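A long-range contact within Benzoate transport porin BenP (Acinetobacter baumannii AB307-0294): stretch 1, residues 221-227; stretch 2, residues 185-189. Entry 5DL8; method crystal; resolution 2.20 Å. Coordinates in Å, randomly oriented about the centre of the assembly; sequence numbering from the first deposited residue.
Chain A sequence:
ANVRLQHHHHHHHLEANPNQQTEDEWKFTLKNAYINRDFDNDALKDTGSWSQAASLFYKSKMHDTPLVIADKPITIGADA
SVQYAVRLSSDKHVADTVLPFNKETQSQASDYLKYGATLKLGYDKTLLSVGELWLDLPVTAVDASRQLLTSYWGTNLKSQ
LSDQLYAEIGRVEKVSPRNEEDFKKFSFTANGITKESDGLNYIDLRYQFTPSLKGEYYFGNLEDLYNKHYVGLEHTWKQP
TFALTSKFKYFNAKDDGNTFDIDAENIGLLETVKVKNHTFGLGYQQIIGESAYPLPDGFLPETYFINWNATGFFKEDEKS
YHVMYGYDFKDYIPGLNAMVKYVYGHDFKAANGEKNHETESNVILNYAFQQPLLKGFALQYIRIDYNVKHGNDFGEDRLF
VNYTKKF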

# COMPACT_ATOMS: atom_id res chain seq x y z
N ASN A 221 0.57 7.17 -16.43
CA ASN A 221 -0.37 8.05 -17.18
C ASN A 221 -1.74 7.55 -16.76
O ASN A 221 -2.24 6.51 -17.22
CB ASN A 221 -0.10 8.02 -18.72
CG ASN A 221 -1.27 8.52 -19.55
OD1 ASN A 221 -1.67 7.86 -20.44
ND2 ASN A 221 -1.83 9.61 -19.24
N LEU A 222 -2.34 8.28 -15.82
CA LEU A 222 -3.67 7.92 -15.39
C LEU A 222 -4.68 8.64 -16.30
O LEU A 222 -4.91 9.75 -16.08
CB LEU A 222 -3.79 8.21 -13.84
CG LEU A 222 -5.01 7.73 -13.10
CD1 LEU A 222 -5.35 6.26 -13.23
CD2 LEU A 222 -4.87 8.14 -11.65
N GLU A 223 -5.15 8.03 -17.36
CA GLU A 223 -5.85 8.79 -18.42
C GLU A 223 -6.94 9.71 -17.92
O GLU A 223 -7.78 9.26 -17.12
CB GLU A 223 -6.40 7.89 -19.49
CG GLU A 223 -5.36 7.12 -20.30
CD GLU A 223 -5.97 6.20 -21.34
OE1 GLU A 223 -7.17 6.33 -21.65
OE2 GLU A 223 -5.26 5.29 -21.83
N ASP A 224 -6.93 11.00 -18.32
CA ASP A 224 -7.99 12.07 -18.05
C ASP A 224 -7.97 12.57 -16.62
O ASP A 224 -8.78 13.40 -16.23
CB ASP A 224 -9.45 11.58 -18.32
CG ASP A 224 -9.59 10.55 -19.50
OD1 ASP A 224 -9.34 11.09 -20.60
OD2 ASP A 224 -9.93 9.25 -19.30
N LEU A 225 -7.09 12.01 -15.77
CA LEU A 225 -6.92 12.51 -14.40
C LEU A 225 -5.54 13.27 -14.25
O LEU A 225 -5.50 14.50 -14.17
CB LEU A 225 -7.13 11.36 -13.38
CG LEU A 225 -8.37 10.47 -13.62
CD1 LEU A 225 -8.56 9.40 -12.53
CD2 LEU A 225 -9.59 11.37 -13.59
N TYR A 226 -4.42 12.55 -14.25
CA TYR A 226 -3.10 13.14 -14.01
C TYR A 226 -1.98 12.16 -14.40
O TYR A 226 -2.15 10.92 -14.54
CB TYR A 226 -2.97 13.67 -12.56
CG TYR A 226 -3.08 12.60 -11.43
CD1 TYR A 226 -1.96 11.90 -10.98
CD2 TYR A 226 -4.30 12.39 -10.75
CE1 TYR A 226 -2.08 10.90 -9.95
CE2 TYR A 226 -4.43 11.48 -9.74
CZ TYR A 226 -3.35 10.71 -9.36
OH TYR A 226 -3.50 9.82 -8.32
N ASN A 227 -0.84 12.76 -14.63
CA ASN A 227 0.42 12.05 -14.95
C ASN A 227 1.40 12.17 -13.84
O ASN A 227 1.54 13.20 -13.23
CB ASN A 227 0.95 12.64 -16.26
CG ASN A 227 -0.01 12.37 -17.42
OD1 ASN A 227 -0.66 11.31 -17.48
ND2 ASN A 227 -0.18 13.35 -18.29
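Stretch 2 185-189: KFSFT

Stretch 1 is a tight hairpin. Its two strand segments, with Leu222 on one and Tyr226 on the other, are joined by a turn in which Asp224 takes a positive phi (74°, psi -2°). The backbone closes the turn on itself: Leu222 N donates to Tyr226 O at 2.9 Å, Leu225 N reaches Leu222 O at 3.2 Å, and Tyr226 N makes a weak bond to the same Leu222 O at 3.4 Å. One side-chain bond ties the two arms together, Asn221 ND2 to Asn227 OD1 at 2.7 Å and nearly straight at 165°. With its own polar backbone partly paired in this way, the hairpin offers stretch 2 a set of apolar side chains.

Stretch 2 is extended throughout, from Lys185 to Thr189, with Ser187 to Thr189 in a strand that continues onward. It runs across the hairpin from the first arm toward the second, with Phe186 nearest Leu222 and Phe188 nearest Leu225 by CA. The CA atoms of Leu222 and Phe186 lie 8.3 Å apart and those of Leu225 and Phe188 6.8 Å apart, distances spanned by side chains, and no hydrogen bond crosses between the stretches. The extended backbone sets the pattern of contact: Phe186 and Phe188 point their CA-to-CB bonds toward the hairpin, while Ser187 between them points away and has its hydroxyl bonded elsewhere in the structure.

The contact is therefore apolar packing. Leu222, with chi1 t and chi2 p, brings CD1 to 3.8 Å from Phe186 CG, approaching that ring obliquely. At the other end, Tyr226 CE2 meets Phe188 CD1 at 4.1 Å, again obliquely for both rings, so this aromatic pair touches without a stack.

Leu225 packs differently, against backbone as well as side chain. Leu225 CD1 lies 3.7 Å from Ser187 C and 3.8 Å from Phe188 N, and so sits over the peptide linking those residues; the same methyl is 4.1 Å from Phe188 CB. Ser187 thus contributes main chain to the contact even though its CA-to-CB bond points away. Leu225 has the largest area covered by the other stretch, 58 Å², closely followed by Phe188 at 54 Å², out of 230 Å² buried over both sides.

The rule to read here is economical: a hairpin that bonds to itself presents Leu222, Leu225 and Tyr226, and an extended segment answers with alternate aromatic residues, leaving a leucine methyl to cover the peptide between.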

# COMPACT_ATOMS: atom_id res chain seq x y z
N LYS A 185 -13.39 1.25 -12.60
CA LYS A 185 -12.44 2.25 -13.08
C LYS A 185 -11.85 3.07 -11.96
O LYS A 185 -12.56 3.38 -10.97
CB LYS A 185 -13.11 3.22 -14.06
CG LYS A 185 -13.36 2.53 -15.38
CD LYS A 185 -14.22 3.34 -16.37
CE LYS A 185 -14.25 2.62 -17.70
NZ LYS A 185 -14.99 3.55 -18.57
N PHE A 186 -10.59 3.47 -12.12
CA PHE A 186 -9.97 4.47 -11.24
C PHE A 186 -10.68 5.77 -11.32
O PHE A 186 -11.28 6.08 -12.36
CB PHE A 186 -8.51 4.78 -11.76
CG PHE A 186 -7.48 3.67 -11.52
CD1 PHE A 186 -6.94 3.47 -10.28
CD2 PHE A 186 -7.08 2.83 -12.56
CE1 PHE A 186 -6.05 2.41 -10.04
CE2 PHE A 186 -6.16 1.85 -12.36
CZ PHE A 186 -5.63 1.62 -11.10
N SER A 187 -10.63 6.56 -10.25
CA SER A 187 -11.26 7.84 -10.33
C SER A 187 -10.59 8.90 -9.44
O SER A 187 -9.84 8.57 -8.54
CB SER A 187 -12.79 7.75 -9.99
OG SER A 187 -13.05 7.15 -8.70
N PHE A 188 -10.89 10.17 -9.69
CA PHE A 188 -10.48 11.23 -8.79
C PHE A 188 -11.72 12.13 -8.58
O PHE A 188 -12.48 12.51 -9.54
CB PHE A 188 -9.29 11.99 -9.39
CG PHE A 188 -8.71 13.07 -8.50
CD1 PHE A 188 -7.65 12.79 -7.60
CD2 PHE A 188 -9.11 14.37 -8.60
CE1 PHE A 188 -7.09 13.81 -6.81
CE2 PHE A 188 -8.59 15.37 -7.78
CZ PHE A 188 -7.56 15.11 -6.90
N THR A 189 -11.79 12.59 -7.34
CA THR A 189 -12.88 13.39 -6.86
C THR A 189 -12.42 14.75 -6.28
O THR A 189 -11.51 14.81 -5.45
CB THR A 189 -13.71 12.50 -5.82
OG1 THR A 189 -14.26 11.36 -6.53
CG2 THR A 189 -14.83 13.26 -5.24